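Endonuclease and methylase LlaGI (Lactococcus lactis, PDB 5FFJ) is a Type ISP restriction-modification enzyme that recognises specific DNA sequences, probably methylates them and carries a helicase-like ATPase, its nuclease being deleted in this construct. Local coordinates at residues Y925-F939 and I1024-R1036. Numbering follows the deposited sequence.
Sequences YIDSQSADGLRKSLF and ISPDENNDWINQR. With nucleotides of chain B.
I926 meets I1033 where, in the Rossmann-like methyltransferase fold, helix 932-941 and the loop before it pack against the chain leaving edge strand 1022-1024. A chi1 of -59° turns CG2 of I926 opposite its own N, which brings this methyl 3.8 Å from I1033 CD1, and Y994 of strand 991-996 touches both branched side chains. At D927 the contact turns polar: OD2 is met from above its carboxylate plane by N1034 ND2 (2.9 Å), and D927 also forms salt bridges with K1258 and K1259, which would offset its charge. Next comes the phosphate of DC9 of chain B. Serine's short side chain keeps its hydroxyl beside its own backbone N, so S930 N and OG both meet OP1 at 2.7 Å, while Q929 N bonds OP2 (3.1 Å). One turn into the helix, R935 joins this DNA-binding loop to 1024-1036. Its NE donates to N1030 O (2.8 Å, N-H...O angle 162°), NH2 makes a salt bridge of weak hydrogen-bond geometry to D1031 OD1, and at the guanidinium edge NH1 reaches the Y925 and S928 carbonyls. Cut back to alanine, this position is likely to deprive N1030 O of its donor, leave D1031 with little more than a long ion pair to K1259, and hold the phosphate-binding loop less firmly. The arginine's aliphatic part also matters, for CD lies over the W1032 indole, which L938 borders at CH2. Finally F939, with CG opposite its backbone N (chi1 -165°), turns one ring face to the rigid proline P1026 in a CH-pi contact, P1026 CG sitting 3.7 Å from the ring centroid.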
loop_
_atom_site.group_PDB
_atom_site.type_symbol
_atom_site.label_atom_id
_atom_site.label_comp_id
_atom_site.label_asym_id
_atom_site.label_seq_id
_atom_site.Cartn_x
_atom_site.Cartn_y
_atom_site.Cartn_z
ATOM N N TYR A 925 -8.336 -6.021 -20.633
ATOM C CA TYR A 925 -8.918 -7.076 -21.454
ATOM C C TYR A 925 -9.418 -6.586 -22.812
ATOM O O TYR A 925 -9.641 -7.394 -23.713
ATOM C CB TYR A 925 -10.070 -7.745 -20.708
ATOM C CG TYR A 925 -11.261 -6.843 -20.515
ATOM C CD1 TYR A 925 -12.249 -6.755 -21.486
ATOM C CD2 TYR A 925 -11.395 -6.077 -19.368
ATOM C CE1 TYR A 925 -13.334 -5.931 -21.320
ATOM C CE2 TYR A 925 -12.479 -5.250 -19.192
ATOM C CZ TYR A 925 -13.445 -5.181 -20.171
ATOM O OH TYR A 925 -14.525 -4.358 -19.999
ATOM N N ILE A 926 -9.607 -5.276 -22.954
ATOM C CA ILE A 926 -10.075 -4.707 -24.217
ATOM C C ILE A 926 -9.109 -5.082 -25.333
ATOM O O ILE A 926 -9.507 -5.636 -26.358
ATOM C CB ILE A 926 -10.212 -3.172 -24.147
ATOM C CG1 ILE A 926 -11.196 -2.776 -23.047
ATOM C CG2 ILE A 926 -10.685 -2.613 -25.490
ATOM C CD1 ILE A 926 -11.278 -1.287 -22.798
ATOM N N ASP A 927 -7.836 -4.766 -25.121
ATOM C CA ASP A 927 -6.771 -5.177 -26.026
ATOM C C ASP A 927 -5.635 -5.764 -25.201
ATOM O O ASP A 927 -4.875 -5.042 -24.554
ATOM C CB ASP A 927 -6.282 -4.002 -26.874
ATOM C CG ASP A 927 -5.673 -4.444 -28.193
ATOM O OD1 ASP A 927 -6.202 -5.395 -28.808
ATOM O OD2 ASP A 927 -4.669 -3.834 -28.620
ATOM N N SER A 928 -5.537 -7.087 -25.222
ATOM C CA SER A 928 -4.606 -7.810 -24.370
ATOM C C SER A 928 -4.300 -9.169 -24.980
ATOM O O SER A 928 -5.169 -9.793 -25.590
ATOM C CB SER A 928 -5.184 -7.973 -22.962
ATOM O OG SER A 928 -4.448 -8.914 -22.202
ATOM N N GLN A 929 -3.062 -9.621 -24.818
ATOM C CA GLN A 929 -2.633 -10.883 -25.401
ATOM C C GLN A 929 -3.429 -12.056 -24.842
ATOM O O GLN A 929 -4.020 -12.829 -25.596
ATOM C CB GLN A 929 -1.139 -11.101 -25.153
ATOM C CG GLN A 929 -0.248 -10.059 -25.805
ATOM C CD GLN A 929 -0.415 -10.000 -27.313
ATOM O OE1 GLN A 929 -0.793 -8.969 -27.867
ATOM N NE2 GLN A 929 -0.129 -11.110 -27.984
ATOM N N SER A 930 -3.452 -12.174 -23.518
ATOM C CA SER A 930 -4.039 -13.338 -22.863
ATOM C C SER A 930 -5.541 -13.202 -22.615
ATOM O O SER A 930 -6.130 -14.030 -21.919
ATOM C CB SER A 930 -3.322 -13.602 -21.536
ATOM O OG SER A 930 -3.441 -12.496 -20.657
ATOM N N ALA A 931 -6.162 -12.175 -23.192
ATOM C CA ALA A 931 -7.593 -11.940 -23.002
ATOM C C ALA A 931 -8.398 -12.216 -24.272
ATOM O O ALA A 931 -9.578 -11.879 -24.345
ATOM C CB ALA A 931 -7.834 -10.513 -22.539
ATOM N N ASP A 932 -7.767 -12.829 -25.268
ATOM C CA ASP A 932 -8.460 -13.148 -26.511
ATOM C C ASP A 932 -9.600 -14.130 -26.259
ATOM O O ASP A 932 -10.613 -14.110 -26.957
ATOM C CB ASP A 932 -7.490 -13.725 -27.543
ATOM C CG ASP A 932 -6.793 -14.976 -27.050
ATOM O OD1 ASP A 932 -6.463 -15.035 -25.847
ATOM O OD2 ASP A 932 -6.577 -15.899 -27.865
ATOM N N GLY A 933 -9.430 -14.989 -25.258
ATOM C CA GLY A 933 -10.455 -15.951 -24.895
ATOM C C GLY A 933 -11.609 -15.295 -24.164
ATOM O O GLY A 933 -12.773 -15.611 -24.410
ATOM N N LEU A 934 -11.283 -14.379 -23.258
ATOM C CA LEU A 934 -12.295 -13.644 -22.513
ATOM C C LEU A 934 -13.195 -12.868 -23.465
ATOM O O LEU A 934 -14.407 -12.801 -23.270
ATOM C CB LEU A 934 -11.637 -12.695 -21.510
ATOM C CG LEU A 934 -12.552 -11.720 -20.766
ATOM C CD1 LEU A 934 -13.710 -12.437 -20.094
ATOM C CD2 LEU A 934 -11.748 -10.950 -19.735
ATOM N N ARG A 935 -12.597 -12.289 -24.501
ATOM C CA ARG A 935 -13.354 -11.533 -25.492
ATOM C C ARG A 935 -14.194 -12.467 -26.358
ATOM O O ARG A 935 -15.245 -12.077 -26.868
ATOM C CB ARG A 935 -12.416 -10.697 -26.367
ATOM C CG ARG A 935 -11.667 -9.613 -25.605
ATOM C CD ARG A 935 -10.965 -8.640 -26.537
ATOM N NE ARG A 935 -9.903 -9.266 -27.324
ATOM C CZ ARG A 935 -8.656 -9.454 -26.896
ATOM N NH1 ARG A 935 -8.299 -9.080 -25.675
ATOM N NH2 ARG A 935 -7.762 -10.026 -27.693
ATOM N N LYS A 936 -13.726 -13.702 -26.521
ATOM C CA LYS A 936 -14.476 -14.708 -27.263
ATOM C C LYS A 936 -15.686 -15.147 -26.446
ATOM O O LYS A 936 -16.758 -15.401 -26.994
ATOM C CB LYS A 936 -13.585 -15.909 -27.602
ATOM C CG LYS A 936 -14.267 -16.984 -28.439
ATOM C CD LYS A 936 -13.246 -17.920 -29.077
ATOM C CE LYS A 936 -13.904 -19.132 -29.717
ATOM N NZ LYS A 936 -14.399 -20.110 -28.705
ATOM N N SER A 937 -15.507 -15.217 -25.130
ATOM C CA SER A 937 -16.580 -15.614 -24.223
ATOM C C SER A 937 -17.649 -14.533 -24.098
ATOM O O SER A 937 -18.831 -14.794 -24.314
ATOM C CB SER A 937 -16.014 -15.940 -22.838
ATOM O OG SER A 937 -15.175 -17.080 -22.883
ATOM N N LEU A 938 -17.228 -13.320 -23.744
ATOM C CA LEU A 938 -18.154 -12.214 -23.526
ATOM C C LEU A 938 -19.028 -11.947 -24.750
ATOM O O LEU A 938 -20.148 -11.457 -24.624
ATOM C CB LEU A 938 -17.389 -10.940 -23.154
ATOM C CG LEU A 938 -16.644 -10.935 -21.815
ATOM C CD1 LEU A 938 -15.793 -9.681 -21.699
ATOM C CD2 LEU A 938 -17.606 -11.036 -20.641
ATOM N N PHE A 939 -18.517 -12.273 -25.932
ATOM C CA PHE A 939 -19.256 -12.035 -27.166
ATOM C C PHE A 939 -20.340 -13.092 -27.357
ATOM O O PHE A 939 -21.363 -12.839 -27.996
ATOM C CB PHE A 939 -18.305 -12.023 -28.363
ATOM C CG PHE A 939 -18.904 -11.439 -29.612
ATOM C CD1 PHE A 939 -19.526 -10.200 -29.586
ATOM C CD2 PHE A 939 -18.825 -12.117 -30.816
ATOM C CE1 PHE A 939 -20.073 -9.659 -30.734
ATOM C CE2 PHE A 939 -19.367 -11.579 -31.969
ATOM C CZ PHE A 939 -19.991 -10.349 -31.927
ATOM N N ILE A 1024 -18.435 -2.697 -33.431
ATOM C CA ILE A 1024 -17.242 -3.520 -33.603
ATOM C C ILE A 1024 -17.593 -4.972 -33.909
ATOM O O ILE A 1024 -18.350 -5.609 -33.174
ATOM C CB ILE A 1024 -16.344 -3.460 -32.342
ATOM C CG1 ILE A 1024 -15.556 -2.145 -32.337
ATOM C CG2 ILE A 1024 -15.395 -4.669 -32.281
ATOM C CD1 ILE A 1024 -14.588 -1.988 -31.182
ATOM N N SER A 1025 -17.025 -5.480 -34.996
ATOM C CA SER A 1025 -17.153 -6.884 -35.363
ATOM C C SER A 1025 -15.828 -7.600 -35.106
ATOM O O SER A 1025 -14.904 -7.479 -35.912
ATOM C CB SER A 1025 -17.554 -7.024 -36.836
ATOM O OG SER A 1025 -16.578 -6.451 -37.690
ATOM N N PRO A 1026 -15.722 -8.333 -33.980
ATOM C CA PRO A 1026 -14.465 -9.034 -33.676
ATOM C C PRO A 1026 -13.970 -9.934 -34.809
ATOM O O PRO A 1026 -14.777 -10.514 -35.533
ATOM C CB PRO A 1026 -14.810 -9.870 -32.433
ATOM C CG PRO A 1026 -16.288 -9.745 -32.240
ATOM C CD PRO A 1026 -16.693 -8.471 -32.882
ATOM N N ASP A 1027 -12.651 -10.042 -34.943
ATOM C CA ASP A 1027 -12.034 -10.776 -36.045
ATOM C C ASP A 1027 -11.698 -12.216 -35.654
ATOM O O ASP A 1027 -12.089 -12.685 -34.583
ATOM C CB ASP A 1027 -10.772 -10.044 -36.524
ATOM C CG ASP A 1027 -9.783 -9.768 -35.399
ATOM O OD1 ASP A 1027 -9.943 -10.337 -34.297
ATOM O OD2 ASP A 1027 -8.841 -8.979 -35.621
ATOM N N GLU A 1028 -10.980 -12.911 -36.535
ATOM C CA GLU A 1028 -10.565 -14.290 -36.293
ATOM C C GLU A 1028 -9.774 -14.420 -34.997
ATOM O O GLU A 1028 -9.896 -15.413 -34.281
ATOM C CB GLU A 1028 -9.720 -14.801 -37.463
ATOM C CG GLU A 1028 -10.441 -14.803 -38.802
ATOM C CD GLU A 1028 -9.536 -15.200 -39.955
ATOM O OE1 GLU A 1028 -8.309 -15.312 -39.743
ATOM O OE2 GLU A 1028 -10.051 -15.399 -41.075
ATOM N N ASN A 1029 -8.963 -13.408 -34.706
ATOM C CA ASN A 1029 -8.137 -13.403 -33.504
ATOM C C ASN A 1029 -8.914 -12.945 -32.270
ATOM O O ASN A 1029 -8.337 -12.771 -31.199
ATOM C CB ASN A 1029 -6.914 -12.503 -33.710
ATOM C CG ASN A 1029 -6.240 -12.727 -35.051
ATOM O OD1 ASN A 1029 -6.173 -13.853 -35.545
ATOM N ND2 ASN A 1029 -5.735 -11.651 -35.649
ATOM N N ASN A 1030 -10.220 -12.748 -32.432
ATOM C CA ASN A 1030 -11.079 -12.259 -31.354
ATOM C C ASN A 1030 -10.604 -10.901 -30.837
ATOM O O ASN A 1030 -10.759 -10.590 -29.654
ATOM C CB ASN A 1030 -11.137 -13.265 -30.196
ATOM C CG ASN A 1030 -11.493 -14.669 -30.650
ATOM O OD1 ASN A 1030 -12.661 -14.982 -30.879
ATOM N ND2 ASN A 1030 -10.487 -15.528 -30.764
ATOM N N ASP A 1031 -10.018 -10.104 -31.729
ATOM C CA ASP A 1031 -9.570 -8.758 -31.389
ATOM C C ASP A 1031 -10.646 -7.731 -31.731
ATOM O O ASP A 1031 -11.166 -7.708 -32.848
ATOM C CB ASP A 1031 -8.266 -8.416 -32.121
ATOM C CG ASP A 1031 -7.074 -9.189 -31.591
ATOM O OD1 ASP A 1031 -7.120 -9.640 -30.429
ATOM O OD2 ASP A 1031 -6.083 -9.334 -32.337
ATOM N N TRP A 1032 -10.973 -6.882 -30.761
ATOM C CA TRP A 1032 -11.955 -5.823 -30.957
ATOM C C TRP A 1032 -11.319 -4.592 -31.600
ATOM O O TRP A 1032 -11.864 -4.027 -32.550
ATOM C CB TRP A 1032 -12.601 -5.442 -29.622
ATOM C CG TRP A 1032 -13.433 -6.534 -29.025
ATOM C CD1 TRP A 1032 -13.852 -7.673 -29.642
ATOM C CD2 TRP A 1032 -13.943 -6.591 -27.688
ATOM N NE1 TRP A 1032 -14.596 -8.437 -28.776
ATOM C CE2 TRP A 1032 -14.666 -7.793 -27.568
ATOM C CE3 TRP A 1032 -13.861 -5.741 -26.582
ATOM C CZ2 TRP A 1032 -15.301 -8.166 -26.388
ATOM C CZ3 TRP A 1032 -14.491 -6.113 -25.412
ATOM C CH2 TRP A 1032 -15.201 -7.314 -25.324
ATOM N N ILE A 1033 -10.165 -4.183 -31.076
ATOM C CA ILE A 1033 -9.466 -2.997 -31.568
ATOM C C ILE A 1033 -8.029 -3.308 -31.983
ATOM O O ILE A 1033 -7.461 -4.327 -31.584
ATOM C CB ILE A 1033 -9.451 -1.878 -30.510
ATOM C CG1 ILE A 1033 -8.845 -2.375 -29.194
ATOM C CG2 ILE A 1033 -10.862 -1.363 -30.278
ATOM C CD1 ILE A 1033 -8.483 -1.247 -28.235
ATOM N N ASN A 1034 -7.452 -2.412 -32.782
ATOM C CA ASN A 1034 -6.117 -2.601 -33.333
ATOM C C ASN A 1034 -6.042 -3.926 -34.076
ATOM O O ASN A 1034 -5.054 -4.651 -33.976
ATOM C CB ASN A 1034 -5.062 -2.544 -32.228
ATOM C CG ASN A 1034 -5.114 -1.254 -31.438
ATOM O OD1 ASN A 1034 -5.078 -0.159 -32.004
ATOM N ND2 ASN A 1034 -5.207 -1.375 -30.120
ATOM N N GLN A 1035 -7.106 -4.238 -34.811
ATOM C CA GLN A 1035 -7.196 -5.493 -35.548
ATOM C C GLN A 1035 -6.084 -5.592 -36.582
ATOM O O GLN A 1035 -5.605 -4.579 -37.091
ATOM C CB GLN A 1035 -8.563 -5.621 -36.222
ATOM C CG GLN A 1035 -9.728 -5.592 -35.240
ATOM C CD GLN A 1035 -11.062 -5.908 -35.889
ATOM O OE1 GLN A 1035 -11.177 -5.952 -37.115
ATOM N NE2 GLN A 1035 -12.082 -6.132 -35.065
ATOM N N ARG A 1036 -5.682 -6.819 -36.894
ATOM C CA ARG A 1036 -4.521 -7.045 -37.743
ATOM C C ARG A 1036 -4.868 -7.113 -39.227
ATOM O O ARG A 1036 -6.037 -7.089 -39.615
ATOM C CB ARG A 1036 -3.815 -8.337 -37.338
ATOM C CG ARG A 1036 -3.454 -8.420 -35.866
ATOM C CD ARG A 1036 -2.347 -9.438 -35.644
ATOM N NE ARG A 1036 -2.749 -10.516 -34.744
ATOM C CZ ARG A 1036 -2.192 -11.723 -34.722
ATOM N NH1 ARG A 1036 -1.204 -12.027 -35.559
ATOM N NH2 ARG A 1036 -2.626 -12.636 -33.865
ATOM P P DC B 9 -1.107 -9.484 -21.680
ATOM O OP1 DC B 9 -1.884 -10.726 -21.894
ATOM O OP2 DC B 9 -0.945 -8.533 -22.802
ATOM O "O5'" DC B 9 -1.707 -8.677 -20.430
ATOM C "C5'" DC B 9 -2.071 -9.377 -19.236
ATOM C "C4'" DC B 9 -1.447 -8.737 -18.001
ATOM O "O4'" DC B 9 -0.008 -8.983 -17.989
ATOM C "C3'" DC B 9 -1.611 -7.214 -17.899
ATOM O "O3'" DC B 9 -2.071 -6.849 -16.600
ATOM C "C2'" DC B 9 -0.208 -6.685 -18.183
ATOM C "C1'" DC B 9 0.649 -7.794 -17.606
ATOM N N1 DC B 9 2.079 -7.826 -18.103
ATOM C C2 DC B 9 3.134 -7.985 -17.190
ATOM O O2 DC B 9 2.882 -8.095 -15.984
ATOM N N3 DC B 9 4.410 -8.013 -17.656
ATOM C C4 DC B 9 4.650 -7.891 -18.962
ATOM N N4 DC B 9 5.924 -7.927 -19.375
ATOM C C5 DC B 9 3.593 -7.729 -19.904
ATOM C C6 DC B 9 2.338 -7.702 -19.437
#